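Local coordinates for putative secreted protein (Streptomyces coelicolor A3, PDB 2QF9), which is of unknown function but is a putative secreted DUF305 protein whose helical bundle is consistent with its placement in the ferritin clan, at residues His124-Val135 against Ala147-Ile158; Asp6-Arg14 against Cys134-Glu143. All coordinates share one frame; numbering follows the deposited sequence.

Interaction 1 of 2, residues His124-Val135 against Ala147-Ile158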
loop_
_atom_site.group_PDB
_atom_site.type_symbol
_atom_site.label_atom_id
_atom_site.label_comp_id
_atom_site.label_asym_id
_atom_site.label_seq_id
_atom_site.Cartn_x
_atom_site.Cartn_y
_atom_site.Cartn_z
ATOM N N HIS A 124 -0.418 -12.297 -12.464
ATOM C CA HIS A 124 -1.661 -11.718 -12.987
ATOM C C HIS A 124 -2.624 -12.787 -13.514
ATOM O O HIS A 124 -3.827 -12.699 -13.253
ATOM C CB HIS A 124 -1.358 -10.704 -14.091
ATOM C CG HIS A 124 -1.052 -9.324 -13.595
ATOM N ND1 HIS A 124 -0.562 -9.060 -12.328
ATOM C CD2 HIS A 124 -1.165 -8.125 -14.216
ATOM C CE1 HIS A 124 -0.410 -7.752 -12.189
ATOM N NE2 HIS A 124 -0.772 -7.163 -13.318
ATOM N N ARG A 125 -2.097 -13.782 -14.237
ATOM C CA ARG A 125 -2.944 -14.865 -14.757
ATOM C C ARG A 125 -3.676 -15.596 -13.626
ATOM O O ARG A 125 -4.892 -15.812 -13.714
ATOM C CB ARG A 125 -2.166 -15.818 -15.654
ATOM C CG ARG A 125 -1.823 -15.222 -17.011
ATOM C CD ARG A 125 -1.433 -16.318 -18.023
ATOM N NE ARG A 125 -0.747 -15.785 -19.208
ATOM C CZ ARG A 125 -1.325 -15.070 -20.174
ATOM N NH1 ARG A 125 -2.626 -14.763 -20.122
ATOM N NH2 ARG A 125 -0.593 -14.658 -21.204
ATOM N N GLY A 126 -2.940 -15.924 -12.556
ATOM C CA GLY A 126 -3.507 -16.585 -11.372
ATOM C C GLY A 126 -4.547 -15.684 -10.708
ATOM O O GLY A 126 -5.620 -16.140 -10.305
ATOM N N GLY A 127 -4.204 -14.405 -10.598
ATOM C CA GLY A 127 -5.075 -13.366 -10.020
ATOM C C GLY A 127 -6.408 -13.241 -10.737
ATOM O O GLY A 127 -7.469 -13.146 -10.094
ATOM N N VAL A 128 -6.358 -13.252 -12.065
ATOM C CA VAL A 128 -7.563 -13.159 -12.899
ATOM C C VAL A 128 -8.476 -14.373 -12.626
ATOM O O VAL A 128 -9.693 -14.215 -12.448
ATOM C CB VAL A 128 -7.202 -13.043 -14.409
ATOM C CG1 VAL A 128 -8.404 -13.353 -15.301
ATOM C CG2 VAL A 128 -6.646 -11.651 -14.727
ATOM N N HIS A 129 -7.873 -15.561 -12.574
ATOM C CA HIS A 129 -8.586 -16.789 -12.236
ATOM C C HIS A 129 -9.333 -16.667 -10.893
ATOM O O HIS A 129 -10.521 -16.975 -10.796
ATOM C CB HIS A 129 -7.609 -17.955 -12.206
ATOM C CG HIS A 129 -8.241 -19.254 -11.835
ATOM N ND1 HIS A 129 -9.061 -19.952 -12.697
ATOM C CD2 HIS A 129 -8.189 -19.978 -10.695
ATOM C CE1 HIS A 129 -9.478 -21.057 -12.102
ATOM N NE2 HIS A 129 -8.963 -21.097 -10.887
HETATM N N MSE A 130 -8.627 -16.187 -9.875
HETATM C CA MSE A 130 -9.208 -15.984 -8.554
HETATM C C MSE A 130 -10.287 -14.900 -8.542
HETATM O O MSE A 130 -11.345 -15.081 -7.916
HETATM C CB MSE A 130 -8.108 -15.633 -7.551
HETATM C CG MSE A 130 -7.076 -16.707 -7.380
HETATM SE SE MSE A 130 -5.480 -16.004 -6.469
HETATM C CE MSE A 130 -6.256 -15.509 -4.738
ATOM N N ALA A 131 -10.029 -13.782 -9.223
ATOM C CA ALA A 131 -10.996 -12.677 -9.280
ATOM C C ALA A 131 -12.296 -13.130 -9.973
ATOM O O ALA A 131 -13.415 -12.804 -9.526
ATOM C CB ALA A 131 -10.410 -11.503 -10.000
ATOM N N LYS A 132 -12.133 -13.895 -11.052
ATOM C CA LYS A 132 -13.266 -14.500 -11.750
ATOM C C LYS A 132 -14.086 -15.360 -10.801
ATOM O O LYS A 132 -15.330 -15.356 -10.881
ATOM C CB LYS A 132 -12.798 -15.308 -12.968
ATOM C CG LYS A 132 -12.461 -14.460 -14.172
ATOM C CD LYS A 132 -11.988 -15.345 -15.330
ATOM C CE LYS A 132 -11.696 -14.542 -16.586
ATOM N NZ LYS A 132 -11.089 -15.443 -17.644
ATOM N N GLY A 133 -13.404 -16.077 -9.900
ATOM C CA GLY A 133 -14.067 -16.903 -8.890
ATOM C C GLY A 133 -14.949 -16.061 -7.974
ATOM O O GLY A 133 -16.068 -16.455 -7.634
ATOM N N CYS A 134 -14.442 -14.902 -7.559
ATOM C CA CYS A 134 -15.228 -13.975 -6.743
ATOM C C CYS A 134 -16.383 -13.343 -7.547
ATOM O O CYS A 134 -17.481 -13.182 -7.022
ATOM C CB CYS A 134 -14.324 -12.911 -6.106
ATOM S SG CYS A 134 -15.163 -11.654 -5.077
ATOM N N VAL A 135 -16.155 -13.006 -8.820
ATOM C CA VAL A 135 -17.243 -12.462 -9.647
ATOM C C VAL A 135 -18.418 -13.479 -9.658
ATOM O O VAL A 135 -19.593 -13.095 -9.555
ATOM C CB VAL A 135 -16.772 -12.040 -11.086
ATOM C CG1 VAL A 135 -17.962 -11.613 -11.959
ATOM C CG2 VAL A 135 -15.784 -10.890 -11.009
ATOM N N ALA A 147 -13.404 -7.211 -7.641
ATOM C CA ALA A 147 -12.935 -8.401 -8.359
ATOM C C ALA A 147 -13.075 -8.224 -9.887
ATOM O O ALA A 147 -12.148 -8.509 -10.645
ATOM C CB ALA A 147 -13.685 -9.642 -7.862
ATOM N N ARG A 148 -14.233 -7.728 -10.323
ATOM C CA ARG A 148 -14.494 -7.481 -11.751
ATOM C C ARG A 148 -13.483 -6.477 -12.341
ATOM O O ARG A 148 -13.057 -6.606 -13.497
ATOM C CB ARG A 148 -15.941 -6.999 -11.923
ATOM C CG ARG A 148 -16.575 -7.243 -13.296
ATOM C CD ARG A 148 -18.029 -7.740 -13.152
ATOM N NE ARG A 148 -18.731 -7.145 -12.008
ATOM C CZ ARG A 148 -19.733 -7.723 -11.350
ATOM N NH1 ARG A 148 -20.167 -8.925 -11.706
ATOM N NH2 ARG A 148 -20.300 -7.095 -10.327
ATOM N N GLY A 149 -13.090 -5.492 -11.533
ATOM C CA GLY A 149 -12.106 -4.477 -11.935
ATOM C C GLY A 149 -10.708 -5.054 -12.033
ATOM O O GLY A 149 -9.932 -4.661 -12.911
HETATM N N MSE A 150 -10.403 -6.003 -11.147
HETATM C CA MSE A 150 -9.126 -6.723 -11.200
HETATM C C MSE A 150 -8.999 -7.558 -12.460
HETATM O O MSE A 150 -7.931 -7.592 -13.047
HETATM C CB MSE A 150 -8.925 -7.617 -9.983
HETATM C CG MSE A 150 -8.862 -6.859 -8.671
HETATM SE SE MSE A 150 -8.450 -8.177 -7.295
HETATM C CE MSE A 150 -8.974 -7.178 -5.710
ATOM N N VAL A 151 -10.081 -8.211 -12.887
ATOM C CA VAL A 151 -10.039 -8.947 -14.163
ATOM C C VAL A 151 -9.604 -8.017 -15.307
ATOM O O VAL A 151 -8.655 -8.322 -16.038
ATOM C CB VAL A 151 -11.368 -9.689 -14.459
ATOM C CG1 VAL A 151 -11.309 -10.403 -15.811
ATOM C CG2 VAL A 151 -11.662 -10.717 -13.339
ATOM N N GLU A 152 -10.253 -6.864 -15.421
ATOM C CA GLU A 152 -9.916 -5.881 -16.462
ATOM C C GLU A 152 -8.497 -5.349 -16.337
ATOM O O GLU A 152 -7.751 -5.340 -17.317
ATOM C CB GLU A 152 -10.868 -4.683 -16.415
ATOM C CG GLU A 152 -12.327 -5.009 -16.522
ATOM C CD GLU A 152 -13.189 -3.755 -16.341
ATOM O OE1 GLU A 152 -12.786 -2.857 -15.563
ATOM O OE2 GLU A 152 -14.254 -3.668 -16.992
ATOM N N SER A 153 -8.131 -4.882 -15.140
ATOM C CA SER A 153 -6.833 -4.247 -14.940
ATOM C C SER A 153 -5.680 -5.239 -15.133
ATOM O O SER A 153 -4.660 -4.892 -15.756
ATOM C CB SER A 153 -6.740 -3.534 -13.572
ATOM O OG SER A 153 -6.820 -4.470 -12.507
ATOM N N GLN A 154 -5.835 -6.454 -14.618
ATOM C CA GLN A 154 -4.781 -7.455 -14.752
ATOM C C GLN A 154 -4.644 -7.933 -16.194
ATOM O O GLN A 154 -3.529 -8.130 -16.678
ATOM C CB GLN A 154 -5.029 -8.635 -13.830
ATOM C CG GLN A 154 -4.919 -8.292 -12.361
ATOM C CD GLN A 154 -5.236 -9.490 -11.500
ATOM O OE1 GLN A 154 -4.341 -10.128 -10.977
ATOM N NE2 GLN A 154 -6.521 -9.821 -11.381
ATOM N N GLU A 155 -5.776 -8.110 -16.881
ATOM C CA GLU A 155 -5.736 -8.496 -18.307
ATOM C C GLU A 155 -5.083 -7.401 -19.177
ATOM O O GLU A 155 -4.244 -7.709 -20.016
ATOM C CB GLU A 155 -7.119 -8.900 -18.812
ATOM C CG GLU A 155 -7.542 -10.267 -18.346
ATOM C CD GLU A 155 -8.908 -10.694 -18.878
ATOM O OE1 GLU A 155 -9.698 -9.834 -19.346
ATOM O OE2 GLU A 155 -9.185 -11.904 -18.792
ATOM N N SER A 156 -5.403 -6.128 -18.905
ATOM C CA SER A 156 -4.765 -4.991 -19.573
ATOM C C SER A 156 -3.257 -4.980 -19.301
ATOM O O SER A 156 -2.461 -4.796 -20.214
ATOM C CB SER A 156 -5.395 -3.660 -19.137
ATOM O OG SER A 156 -4.686 -2.543 -19.671
ATOM N N GLU A 157 -2.872 -5.218 -18.050
ATOM C CA GLU A 157 -1.444 -5.227 -17.693
ATOM C C GLU A 157 -0.690 -6.412 -18.313
ATOM O O GLU A 157 0.480 -6.265 -18.688
ATOM C CB GLU A 157 -1.255 -5.150 -16.174
ATOM C CG GLU A 157 -1.433 -3.706 -15.692
ATOM C CD GLU A 157 -1.383 -3.542 -14.183
ATOM O OE1 GLU A 157 -1.175 -4.535 -13.458
ATOM O OE2 GLU A 157 -1.576 -2.389 -13.728
ATOM N N ILE A 158 -1.351 -7.563 -18.450
ATOM C CA ILE A 158 -0.711 -8.707 -19.141
ATOM C C ILE A 158 -0.365 -8.314 -20.594
ATOM O O ILE A 158 0.746 -8.571 -21.067
ATOM C CB ILE A 158 -1.602 -9.970 -19.112
ATOM C CG1 ILE A 158 -1.654 -10.549 -17.685
ATOM C CG2 ILE A 158 -1.068 -11.061 -20.102
ATOM C CD1 ILE A 158 -2.836 -11.542 -17.446
#
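His124 NE2 donates to Glu157 OE1 over 2.7 Å, with an N-H...O angle of 162°, and this short bond ties together the two arms of an antiparallel helical hairpin. The helices, 109-137 and 141-167, are consecutive members of a four-helix bundle, consistent with the ferritin clan; their segments approach to 8.2 Å between axes, with 152° between directions. The oxygen uses its anti lone pair and lies 12° out of the imidazole plane, and ring and carboxylate are nearly coplanar. Ile158 CG1 comes up beside the foot of the same side chain, 3.6 Å from His124 CB, while in the Gln154 conformer described here CG sits over the ring centre in a CH-pi contact. Replacing this histidine with an alanine would probably leave Glu157 OE1 without its donor and open a gap between Gln154 and Ile158.

Gln154 reaches across with an extended chain, and in the same conformer its NE2 turns back to its own helix, bonding to Met150 O at 3.1 Å from above the carbonyl plane; Gln154 N meets that oxygen from the opposite face. The amide lies over Gly127, where a side chain would collide with Gln154 OE1 in this conformer. Arg125 lays one guanidinium face on Ile158 CG2, although its NE forms a salt bridge with Glu172, outside these segments.

Further along, the interface is mostly aliphatic, and small residues let the helices close up, Ala131 CA lying 4.8 Å from Ala147 CA. With CG2 anti to its carbonyl carbon, Val128 brings that methyl 3.5 Å from Gln154 CB. Ala131 CB rests 3.7 Å from Val151 CG2, and Val135 CG2 lies against the backbone of Arg148. Ala147 CB touches Cys134 SG at 3.7 Å.

Interaction 2 of 2, residues Asp6-Arg14 against Cys134-Glu143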
loop_
_atom_site.group_PDB
_atom_site.type_symbol
_atom_site.label_atom_id
_atom_site.label_comp_id
_atom_site.label_asym_id
_atom_site.label_seq_id
_atom_site.Cartn_x
_atom_site.Cartn_y
_atom_site.Cartn_z
ATOM N N ASP A 6 -16.476 -18.774 6.353
ATOM C CA ASP A 6 -16.233 -19.706 5.250
ATOM C C ASP A 6 -16.879 -19.261 3.926
ATOM O O ASP A 6 -16.972 -20.037 2.962
ATOM C CB ASP A 6 -16.641 -21.141 5.641
ATOM C CG ASP A 6 -18.149 -21.295 5.920
ATOM O OD1 ASP A 6 -18.871 -20.277 6.099
ATOM O OD2 ASP A 6 -18.609 -22.464 5.965
ATOM N N SER A 7 -17.312 -18.004 3.881
ATOM C CA SER A 7 -17.967 -17.485 2.694
ATOM C C SER A 7 -16.927 -17.237 1.595
ATOM O O SER A 7 -15.713 -17.182 1.857
ATOM C CB SER A 7 -18.726 -16.196 3.008
ATOM O OG SER A 7 -17.824 -15.142 3.312
ATOM N N ALA A 8 -17.419 -17.119 0.369
ATOM C CA ALA A 8 -16.607 -16.663 -0.766
ATOM C C ALA A 8 -16.045 -15.257 -0.497
ATOM O O ALA A 8 -14.902 -14.961 -0.832
ATOM C CB ALA A 8 -17.465 -16.644 -2.028
ATOM N N ASP A 9 -16.874 -14.382 0.077
ATOM C CA ASP A 9 -16.439 -13.019 0.372
ATOM C C ASP A 9 -15.233 -13.032 1.309
ATOM O O ASP A 9 -14.238 -12.350 1.046
ATOM C CB ASP A 9 -17.592 -12.220 0.960
ATOM C CG ASP A 9 -18.796 -12.192 0.027
ATOM O OD1 ASP A 9 -18.705 -11.550 -1.025
ATOM O OD2 ASP A 9 -19.820 -12.827 0.351
ATOM N N ALA A 10 -15.305 -13.826 2.375
ATOM C CA ALA A 10 -14.194 -13.879 3.324
ATOM C C ALA A 10 -12.967 -14.541 2.705
ATOM O O ALA A 10 -11.854 -14.054 2.861
ATOM C CB ALA A 10 -14.596 -14.591 4.619
ATOM N N GLY A 11 -13.176 -15.668 2.031
ATOM C CA GLY A 11 -12.061 -16.441 1.465
ATOM C C GLY A 11 -11.323 -15.656 0.399
ATOM O O GLY A 11 -10.091 -15.654 0.373
ATOM N N PHE A 12 -12.064 -14.985 -0.476
ATOM C CA PHE A 12 -11.422 -14.175 -1.512
ATOM C C PHE A 12 -10.619 -13.040 -0.883
ATOM O O PHE A 12 -9.476 -12.809 -1.273
ATOM C CB PHE A 12 -12.422 -13.643 -2.544
ATOM C CG PHE A 12 -11.795 -12.750 -3.584
ATOM C CD1 PHE A 12 -11.074 -13.296 -4.655
ATOM C CD2 PHE A 12 -11.910 -11.359 -3.470
ATOM C CE1 PHE A 12 -10.505 -12.448 -5.624
ATOM C CE2 PHE A 12 -11.344 -10.499 -4.415
ATOM C CZ PHE A 12 -10.635 -11.045 -5.504
ATOM N N ALA A 13 -11.207 -12.355 0.103
ATOM C CA ALA A 13 -10.494 -11.287 0.820
ATOM C C ALA A 13 -9.192 -11.781 1.454
ATOM O O ALA A 13 -8.149 -11.116 1.320
ATOM C CB ALA A 13 -11.395 -10.621 1.869
ATOM N N ARG A 14 -9.227 -12.944 2.114
ATOM C CA ARG A 14 -8.024 -13.527 2.729
ATOM C C ARG A 14 -6.973 -13.889 1.677
ATOM O O ARG A 14 -5.790 -13.485 1.769
ATOM C CB ARG A 14 -8.378 -14.783 3.538
ATOM C CG ARG A 14 -9.020 -14.507 4.878
ATOM C CD ARG A 14 -9.280 -15.795 5.650
ATOM N NE ARG A 14 -10.024 -15.512 6.874
ATOM C CZ ARG A 14 -11.303 -15.815 7.094
ATOM N NH1 ARG A 14 -11.860 -15.478 8.248
ATOM N NH2 ARG A 14 -12.017 -16.468 6.188
ATOM N N CYS A 134 -14.442 -14.902 -7.559
ATOM C CA CYS A 134 -15.228 -13.975 -6.743
ATOM C C CYS A 134 -16.383 -13.343 -7.547
ATOM O O CYS A 134 -17.481 -13.182 -7.022
ATOM C CB CYS A 134 -14.324 -12.911 -6.106
ATOM S SG CYS A 134 -15.163 -11.654 -5.077
ATOM N N VAL A 135 -16.155 -13.006 -8.820
ATOM C CA VAL A 135 -17.243 -12.462 -9.647
ATOM C C VAL A 135 -18.418 -13.479 -9.658
ATOM O O VAL A 135 -19.593 -13.095 -9.555
ATOM C CB VAL A 135 -16.772 -12.040 -11.086
ATOM C CG1 VAL A 135 -17.962 -11.613 -11.959
ATOM C CG2 VAL A 135 -15.784 -10.890 -11.009
ATOM N N GLU A 136 -18.086 -14.761 -9.736
ATOM C CA GLU A 136 -19.090 -15.832 -9.684
ATOM C C GLU A 136 -19.717 -16.052 -8.303
ATOM O O GLU A 136 -20.935 -16.237 -8.206
ATOM C CB GLU A 136 -18.479 -17.141 -10.181
ATOM C CG GLU A 136 -19.420 -18.350 -10.145
ATOM C CD GLU A 136 -18.714 -19.625 -10.550
ATOM O OE1 GLU A 136 -17.867 -19.564 -11.472
ATOM O OE2 GLU A 136 -19.006 -20.688 -9.950
ATOM N N ARG A 137 -18.903 -16.032 -7.241
ATOM C CA ARG A 137 -19.316 -16.578 -5.943
ATOM C C ARG A 137 -19.543 -15.540 -4.827
ATOM O O ARG A 137 -20.329 -15.783 -3.901
ATOM C CB ARG A 137 -18.300 -17.611 -5.448
ATOM C CG ARG A 137 -18.153 -18.866 -6.310
ATOM C CD ARG A 137 -17.059 -19.751 -5.751
ATOM N NE ARG A 137 -16.926 -21.008 -6.489
ATOM C CZ ARG A 137 -17.511 -22.152 -6.132
ATOM N NH1 ARG A 137 -18.278 -22.206 -5.050
ATOM N NH2 ARG A 137 -17.338 -23.250 -6.865
ATOM N N CYS A 138 -18.824 -14.417 -4.880
ATOM C CA CYS A 138 -18.998 -13.359 -3.881
ATOM C C CYS A 138 -20.421 -12.800 -3.878
ATOM O O CYS A 138 -21.110 -12.785 -4.920
ATOM C CB CYS A 138 -18.003 -12.221 -4.107
ATOM S SG CYS A 138 -16.287 -12.705 -3.702
ATOM N N THR A 139 -20.830 -12.328 -2.704
ATOM C CA THR A 139 -22.167 -11.758 -2.499
ATOM C C THR A 139 -22.147 -10.263 -2.124
ATOM O O THR A 139 -23.157 -9.563 -2.267
ATOM C CB THR A 139 -22.970 -12.563 -1.431
ATOM O OG1 THR A 139 -22.419 -12.331 -0.129
ATOM C CG2 THR A 139 -22.941 -14.057 -1.718
ATOM N N VAL A 140 -21.008 -9.776 -1.633
ATOM C CA VAL A 140 -20.865 -8.376 -1.249
ATOM C C VAL A 140 -20.563 -7.512 -2.480
ATOM O O VAL A 140 -19.569 -7.734 -3.189
ATOM C CB VAL A 140 -19.759 -8.186 -0.162
ATOM C CG1 VAL A 140 -19.530 -6.716 0.109
ATOM C CG2 VAL A 140 -20.123 -8.922 1.126
ATOM N N GLY A 141 -21.436 -6.543 -2.730
ATOM C CA GLY A 141 -21.409 -5.768 -3.967
ATOM C C GLY A 141 -20.071 -5.103 -4.236
ATOM O O GLY A 141 -19.526 -5.226 -5.334
ATOM N N VAL A 142 -19.527 -4.403 -3.230
ATOM C CA VAL A 142 -18.275 -3.675 -3.422
ATOM C C VAL A 142 -17.107 -4.639 -3.719
ATOM O O VAL A 142 -16.204 -4.307 -4.487
ATOM C CB VAL A 142 -17.972 -2.725 -2.223
ATOM C CG1 VAL A 142 -17.815 -3.498 -0.912
ATOM C CG2 VAL A 142 -16.781 -1.856 -2.504
ATOM N N GLU A 143 -17.157 -5.819 -3.110
ATOM C CA GLU A 143 -16.143 -6.865 -3.316
ATOM C C GLU A 143 -16.235 -7.505 -4.704
ATOM O O GLU A 143 -15.205 -7.720 -5.358
ATOM C CB GLU A 143 -16.230 -7.929 -2.228
ATOM C CG GLU A 143 -15.020 -8.848 -2.217
ATOM C CD GLU A 143 -14.986 -9.793 -1.031
ATOM O OE1 GLU A 143 -15.856 -9.684 -0.142
ATOM O OE2 GLU A 143 -14.071 -10.639 -0.992
#
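The opening turn of helix 8-31 comes up against the tight connection between helices 109-137 and 141-167, bringing Asp9 CA within 5.0 Å of Cys138 CA. Ser7 caps the start of this helix, its hydroxyl accepting from Ala10 N. One residue short of that amide, Asp9 sends its carboxylate across to grip the connection. Thr139 N donates to Asp9 OD1 at 2.8 Å on the syn lone pair, and Val140 N reaches the same oxygen at 3.0 Å along an almost straight path (171°), but from 42° above the carboxylate plane. The other oxygen, OD2, takes the Thr139 hydroxyl, OG1, at 2.7 Å; a chi1 of 71° swings that hydroxyl between the threonine's own N and carbonyl carbon, where it faces the acid. A single aspartate thus fixes the turn just ahead of helix 141-167, whose N-cap position is Val140.

The disulfide between Cys134 and Cys138 braces the end of helix 109-137 and supplies an apolar surface for the incoming helix. Cys134 CB lies over one face of the Phe12 ring, 3.6 Å from its centroid, with SG above the same ring in a sulfur-aromatic contact. Ala8 CB packs on Arg137 near the helix end. At the ring edge stands Glu143, its OE2 in the ring plane; Trp60 and Trp64 touch the same glutamate. At the turn and the start of the next helix, Leu63 of the second subunit packs on Val140 and Val142.

Glu143 OE2 also lies 2.7 Å from the backbone O of Asp9, and the two carboxylates come within 3.5 Å, Asp9 OD1 to Glu143 OE1. Because two amides and a hydroxyl donate to Asp9, they would be expected to stabilise a negative charge there, whereas a second one on Glu143 would probably be costly.

In the fold
Interaction 1 and interaction 2 share Cys134 and Val135, where helix 109-137 nears the turn of the hairpin. Their centres are 14 Å apart: interaction 1 lies about 9 Å from the centre of the chain, interaction 2 about 16 Å, at one end of the bundle. Phe12 joins them. Its CE1 is 3.7 Å from Ala131 CA, and its CZ is 4.0 Å from Met150 SE, so the ring of helix 8-31 wedges against both hairpin arms. The packing of the two arms thus passes, through Phe12, into the end of the bundle where the disulfide and the aspartate-bound turn close the hairpin. With no ligand or active site established, the pair is best read as structural.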